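PDB 4LN9: rifamycin polyketide synthase from Amycolatopsis mediterranei, which probably removes water from a β-hydroxyacyl polyketide intermediate through this double-hotdog dehydratase domain of its terminal module, during assembly of the rifamycin chain. Local coordinates for residues Thr215-Ala220 and Leu280-Ala285; Phe198-Ala203 and Leu239-His244. All blocks are in the same frame, centred on the assembly; numbering follows the deposited sequence.

Contact 1. Residues Thr215-Ala220 and Leu280-Ala285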
loop_
_atom_site.group_PDB
_atom_site.type_symbol
_atom_site.label_atom_id
_atom_site.label_comp_id
_atom_site.label_asym_id
_atom_site.label_seq_id
_atom_site.Cartn_x
_atom_site.Cartn_y
_atom_site.Cartn_z
ATOM N N THR A 215 41.961 -0.029 -1.623
ATOM C CA THR A 215 41.781 -1.215 -0.793
ATOM C C THR A 215 41.161 -2.345 -1.611
ATOM O O THR A 215 40.114 -2.168 -2.233
ATOM C CB THR A 215 40.873 -0.919 0.416
ATOM O OG1 THR A 215 41.446 0.133 1.203
ATOM C CG2 THR A 215 40.703 -2.159 1.280
ATOM N N PHE A 216 41.823 -3.499 -1.620
ATOM C CA PHE A 216 41.304 -4.686 -2.292
ATOM C C PHE A 216 40.899 -5.729 -1.255
ATOM O O PHE A 216 41.528 -5.838 -0.204
ATOM C CB PHE A 216 42.369 -5.264 -3.228
ATOM C CG PHE A 216 42.827 -4.301 -4.287
ATOM C CD1 PHE A 216 42.002 -3.985 -5.353
ATOM C CD2 PHE A 216 44.034 -3.631 -4.160
ATOM C CE1 PHE A 216 42.399 -3.070 -6.309
ATOM C CE2 PHE A 216 44.449 -2.734 -5.127
ATOM C CZ PHE A 216 43.619 -2.434 -6.190
ATOM N N ALA A 217 39.805 -6.441 -1.507
ATOM C CA ALA A 217 39.350 -7.443 -0.552
ATOM C C ALA A 217 38.605 -8.586 -1.218
ATOM O O ALA A 217 38.002 -8.419 -2.279
ATOM C CB ALA A 217 38.494 -6.804 0.530
ATOM N N GLU A 218 38.701 -9.766 -0.611
ATOM C CA GLU A 218 37.764 -10.836 -0.898
ATOM C C GLU A 218 36.721 -10.913 0.200
ATOM O O GLU A 218 37.039 -10.847 1.389
ATOM C CB GLU A 218 38.494 -12.175 -1.051
ATOM C CG GLU A 218 39.445 -12.214 -2.241
ATOM C CD GLU A 218 40.049 -13.586 -2.489
ATOM O OE1 GLU A 218 39.402 -14.603 -2.150
ATOM O OE2 GLU A 218 41.109 -13.649 -3.150
ATOM N N ILE A 219 35.460 -10.934 -0.219
ATOM C CA ILE A 219 34.338 -10.936 0.702
ATOM C C ILE A 219 33.531 -12.198 0.445
ATOM O O ILE A 219 33.298 -12.564 -0.706
ATOM C CB ILE A 219 33.416 -9.724 0.455
ATOM C CG1 ILE A 219 34.240 -8.449 0.260
ATOM C CG2 ILE A 219 32.415 -9.570 1.590
ATOM C CD1 ILE A 219 34.967 -7.991 1.506
ATOM N N ALA A 220 33.236 -12.938 1.507
ATOM C CA ALA A 220 32.389 -14.116 1.392
ATOM C C ALA A 220 31.498 -14.235 2.620
ATOM O O ALA A 220 31.977 -14.171 3.752
ATOM C CB ALA A 220 33.240 -15.366 1.230
ATOM N N LEU A 280 32.593 -11.926 -3.324
ATOM C CA LEU A 280 33.001 -10.809 -4.177
ATOM C C LEU A 280 34.513 -10.625 -4.162
ATOM O O LEU A 280 35.161 -10.880 -3.148
ATOM C CB LEU A 280 32.332 -9.511 -3.725
ATOM C CG LEU A 280 30.807 -9.383 -3.772
ATOM C CD1 LEU A 280 30.404 -8.024 -3.210
ATOM C CD2 LEU A 280 30.275 -9.564 -5.187
ATOM N N ARG A 281 35.052 -10.091 -5.253
ATOM C CA ARG A 281 36.308 -9.352 -5.213
ATOM C C ARG A 281 36.004 -7.869 -5.369
ATOM O O ARG A 281 35.205 -7.483 -6.222
ATOM C CB ARG A 281 37.221 -9.797 -6.358
ATOM C CG ARG A 281 37.588 -11.272 -6.348
ATOM C CD ARG A 281 38.463 -11.607 -7.547
ATOM N NE ARG A 281 38.499 -13.043 -7.809
ATOM C CZ ARG A 281 39.178 -13.613 -8.800
ATOM N NH1 ARG A 281 39.853 -12.868 -9.668
ATOM N NH2 ARG A 281 39.143 -14.931 -8.951
ATOM N N VAL A 282 36.598 -7.047 -4.511
ATOM C CA VAL A 282 36.239 -5.635 -4.435
ATOM C C VAL A 282 37.463 -4.722 -4.509
ATOM O O VAL A 282 38.553 -5.092 -4.069
ATOM C CB VAL A 282 35.429 -5.323 -3.160
ATOM C CG1 VAL A 282 34.332 -6.357 -2.961
ATOM C CG2 VAL A 282 36.346 -5.275 -1.948
ATOM N N ARG A 283 37.308 -3.600 -5.212
ATOM C CA ARG A 283 38.249 -2.481 -5.116
ATOM C C ARG A 283 37.548 -1.254 -4.542
ATOM O O ARG A 283 36.528 -0.810 -5.070
ATOM C CB ARG A 283 38.834 -2.138 -6.493
ATOM C CG ARG A 283 39.677 -0.869 -6.506
ATOM C CD ARG A 283 40.089 -0.479 -7.919
ATOM N NE ARG A 283 40.963 0.693 -7.942
ATOM C CZ ARG A 283 40.533 1.945 -8.071
ATOM N NH1 ARG A 283 39.234 2.194 -8.157
ATOM N NH2 ARG A 283 41.401 2.946 -8.129
ATOM N N VAL A 284 38.088 -0.721 -3.451
ATOM C CA VAL A 284 37.550 0.497 -2.854
ATOM C C VAL A 284 38.570 1.630 -2.915
ATOM O O VAL A 284 39.733 1.444 -2.558
ATOM C CB VAL A 284 37.108 0.268 -1.394
ATOM C CG1 VAL A 284 36.593 1.564 -0.787
ATOM C CG2 VAL A 284 36.038 -0.812 -1.330
ATOM N N ALA A 285 38.155 2.773 -3.454
ATOM C CA ALA A 285 39.044 3.928 -3.582
ATOM C C ALA A 285 38.408 5.231 -3.098
ATOM O O ALA A 285 37.229 5.265 -2.746
ATOM C CB ALA A 285 39.528 4.073 -5.018
HETATM O O HOH W 1 40.785 2.744 0.072
#
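The ring of Phe216 and the aliphatic stem of Arg283 lie alongside each other, pointing the same way, on one face of the antiparallel strand pair 215-220 and 280-285. With CG anti to the backbone N (chi1 172°) and the chain extended to NE, Arg283 carries its CG and CD along the ring corner Phe216 CE1, which CB also nears; the tightest approach is 3.5 Å from Arg283 CG to Phe216 CE1. The guanidinium, its plane 52° from the ring, makes a salt bridge through NE to Glu214; Phe216 CE1 lies at its edge. Phe165 meets the ring from outside the pair.

On the other face, the low methyl of Ala217 makes a hollow, and the Val282 CG2 branch, placed between its own backbone N and carbonyl carbon, settles there, 3.6 Å from Ala217 CB. The second branch, Val282 CG1, lies 3.8 Å from Ile219 CG1, the two side chains crossing at about a right angle. Ile219 and Leu280 follow side by side.

Six backbone hydrogen bonds join the strands. The straightest is Thr215 N to Val284 O (2.8 Å, 176°), whereas Ala217 N to Val282 O is longer, at 3.2 Å. A water donates to Val284 O and also bonds Thr215 OG1, bridging that end of the pair.

The chemistry therefore divides by face: Ile219, Leu280 and Val284 pack on helix 236-251 and Val282 meets Ala296, while on the other face Glu218 hydrogen-bonds Trp170, and Arg281 and Arg283 form salt bridges to Glu299 and Glu214, so the arginine charges are matched from outside the pair.

Contact 2. Residues Phe198-Ala203 and Leu239-His244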
loop_
_atom_site.group_PDB
_atom_site.type_symbol
_atom_site.label_atom_id
_atom_site.label_comp_id
_atom_site.label_asym_id
_atom_site.label_seq_id
_atom_site.Cartn_x
_atom_site.Cartn_y
_atom_site.Cartn_z
ATOM N N PHE A 198 27.935 -10.512 9.310
ATOM C CA PHE A 198 28.604 -9.363 8.710
ATOM C C PHE A 198 30.118 -9.506 8.678
ATOM O O PHE A 198 30.805 -8.700 8.052
ATOM C CB PHE A 198 28.217 -8.067 9.420
ATOM C CG PHE A 198 26.842 -7.580 9.077
ATOM C CD1 PHE A 198 26.663 -6.498 8.229
ATOM C CD2 PHE A 198 25.726 -8.257 9.538
ATOM C CE1 PHE A 198 25.393 -6.066 7.896
ATOM C CE2 PHE A 198 24.454 -7.824 9.218
ATOM C CZ PHE A 198 24.287 -6.740 8.378
ATOM N N ARG A 199 30.650 -10.484 9.403
ATOM C CA ARG A 199 32.089 -10.695 9.400
ATOM C C ARG A 199 32.533 -11.454 8.153
ATOM O O ARG A 199 32.819 -12.650 8.210
ATOM C CB ARG A 199 32.547 -11.388 10.688
ATOM C CG ARG A 199 32.457 -10.486 11.913
ATOM C CD ARG A 199 33.208 -11.056 13.106
ATOM N NE ARG A 199 32.721 -12.384 13.468
ATOM C CZ ARG A 199 31.874 -12.629 14.464
ATOM N NH1 ARG A 199 31.434 -11.636 15.227
ATOM N NH2 ARG A 199 31.453 -13.867 14.686
ATOM N N ALA A 200 32.454 -10.784 7.006
ATOM C CA ALA A 200 32.580 -11.458 5.719
ATOM C C ALA A 200 33.873 -11.090 4.995
ATOM O O ALA A 200 34.125 -11.566 3.889
ATOM C CB ALA A 200 31.373 -11.162 4.842
ATOM N N VAL A 201 34.661 -10.199 5.587
ATOM C CA VAL A 201 35.936 -9.826 4.990
ATOM C C VAL A 201 36.961 -10.939 5.184
ATOM O O VAL A 201 37.287 -11.300 6.314
ATOM C CB VAL A 201 36.479 -8.514 5.585
ATOM C CG1 VAL A 201 37.836 -8.185 4.982
ATOM C CG2 VAL A 201 35.497 -7.378 5.341
ATOM N N ARG A 202 37.398 -11.540 4.080
ATOM C CA ARG A 202 38.256 -12.726 4.131
ATOM C C ARG A 202 39.740 -12.396 3.984
ATOM O O ARG A 202 40.599 -13.110 4.501
ATOM C CB ARG A 202 37.836 -13.736 3.061
ATOM C CG ARG A 202 36.413 -14.240 3.226
ATOM C CD ARG A 202 36.362 -15.404 4.202
ATOM N NE ARG A 202 37.154 -16.529 3.716
ATOM C CZ ARG A 202 37.628 -17.503 4.487
ATOM N NH1 ARG A 202 37.342 -17.531 5.782
ATOM N NH2 ARG A 202 38.356 -18.475 3.951
ATOM N N ALA A 203 40.035 -11.358 3.209
ATOM C CA ALA A 203 41.405 -10.911 3.005
ATOM C C ALA A 203 41.361 -9.455 2.577
ATOM O O ALA A 203 40.392 -9.014 1.959
ATOM C CB ALA A 203 42.082 -11.754 1.933
ATOM N N LEU A 239 27.318 -6.301 0.875
ATOM C CA LEU A 239 27.640 -4.928 0.509
ATOM C C LEU A 239 28.300 -4.173 1.661
ATOM O O LEU A 239 29.267 -3.440 1.456
ATOM C CB LEU A 239 26.399 -4.180 0.017
ATOM C CG LEU A 239 26.658 -2.780 -0.549
ATOM C CD1 LEU A 239 27.702 -2.838 -1.655
ATOM C CD2 LEU A 239 25.369 -2.149 -1.053
ATOM N N ASP A 240 27.825 -4.408 2.882
ATOM C CA ASP A 240 28.428 -3.771 4.049
ATOM C C ASP A 240 29.887 -4.177 4.222
ATOM O O ASP A 240 30.737 -3.340 4.527
ATOM C CB ASP A 240 27.642 -4.075 5.325
ATOM C CG ASP A 240 28.085 -3.216 6.497
ATOM O OD1 ASP A 240 27.569 -2.085 6.632
ATOM O OD2 ASP A 240 28.984 -3.647 7.251
ATOM N N ALA A 241 30.159 -5.473 4.118
ATOM C CA ALA A 241 31.523 -5.971 4.262
ATOM C C ALA A 241 32.414 -5.447 3.142
ATOM O O ALA A 241 33.584 -5.133 3.364
ATOM C CB ALA A 241 31.537 -7.492 4.288
ATOM N N ALA A 242 31.855 -5.349 1.940
ATOM C CA ALA A 242 32.588 -4.798 0.806
ATOM C C ALA A 242 33.159 -3.432 1.164
ATOM O O ALA A 242 34.349 -3.184 0.983
ATOM C CB ALA A 242 31.685 -4.696 -0.415
ATOM N N LEU A 243 32.357 -2.638 1.875
ATOM C CA LEU A 243 32.752 -1.278 2.225
ATOM C C LEU A 243 33.540 -1.208 3.535
ATOM O O LEU A 243 34.467 -0.406 3.665
ATOM C CB LEU A 243 31.526 -0.364 2.290
ATOM C CG LEU A 243 30.832 -0.067 0.958
ATOM C CD1 LEU A 243 29.427 0.463 1.195
ATOM C CD2 LEU A 243 31.648 0.914 0.130
ATOM N N HIS A 244 33.177 -2.043 4.505
ATOM C CA HIS A 244 33.836 -1.995 5.809
ATOM C C HIS A 244 35.166 -2.711 5.856
ATOM O O HIS A 244 35.964 -2.471 6.766
ATOM C CB HIS A 244 32.899 -2.410 6.950
ATOM C CG HIS A 244 32.701 -3.908 7.088
ATOM N ND1 HIS A 244 31.492 -4.447 7.341
ATOM C CD2 HIS A 244 33.627 -4.936 7.266
ATOM C CE1 HIS A 244 31.623 -5.772 7.546
ATOM N NE2 HIS A 244 32.929 -6.074 7.481
#
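Asp240 OD2, which lies near the plane of the Phe198 ring at its edge, 3.8 Å from Phe198 CD1, accepts a 2.6 Å hydrogen bond from His244 ND1. ND1 approaches Asp240 OD2 on its anti side, 31° out of the carboxylate plane, while OD2 itself lies almost in the plane of the imidazole. His244 CG sits between the backbone N and carbonyl carbon (chi1 79°), which folds the ring back over the preceding turn; Ala241 CA lies 3.3 Å above the ring plane, over its centre. At the ring edge, Phe198 O comes within 3.1 Å of His244 CE1, and the same carbonyl takes a weak bond from Ala200 N.

Asp240 and His244, one helical turn apart, form the Asp-x-x-x-His pattern found in polyketide synthase dehydratases, here on helix 236-251, the hot-dog helix of the second half of the double-hotdog fold. The ring of His70 meets that of Phe198 from beyond the contact.

Ala200 CB abuts Ala241 CB at 3.7 Å, and Val201 CG2 passes His244 NE2 at 3.6 Å and lies equally near Ala241 O. His244 NE2 bonds Tyr184 OH, which also pairs with Val201 N, tying the start of strand 201-207 to the helix side chain.

Both contacts are largely buried and belong to the same half of the fold, with centres about 8 Å apart. Contact 1 joins two neighbouring strands, edge to edge, through regular backbone bonds; contact 2 sets the loop leading into strand 201-207 and that strand's first residue against helix 236-251, with no hydrogen bond directly across. The two meet where strands 201-207 and 214-220 pair: Glu218 O probably bonds Arg202 N at 2.8 Å, within the classic beta bulge in which Arg202 and Ala203 both face Glu218. Ile219 of contact 1 touches Ala200, Val201 and Ala241 of contact 2. Charged groups are spread along one sheet face in contact 1, but in contact 2 the Asp-His pair lies on the helix side, where it meets the loop.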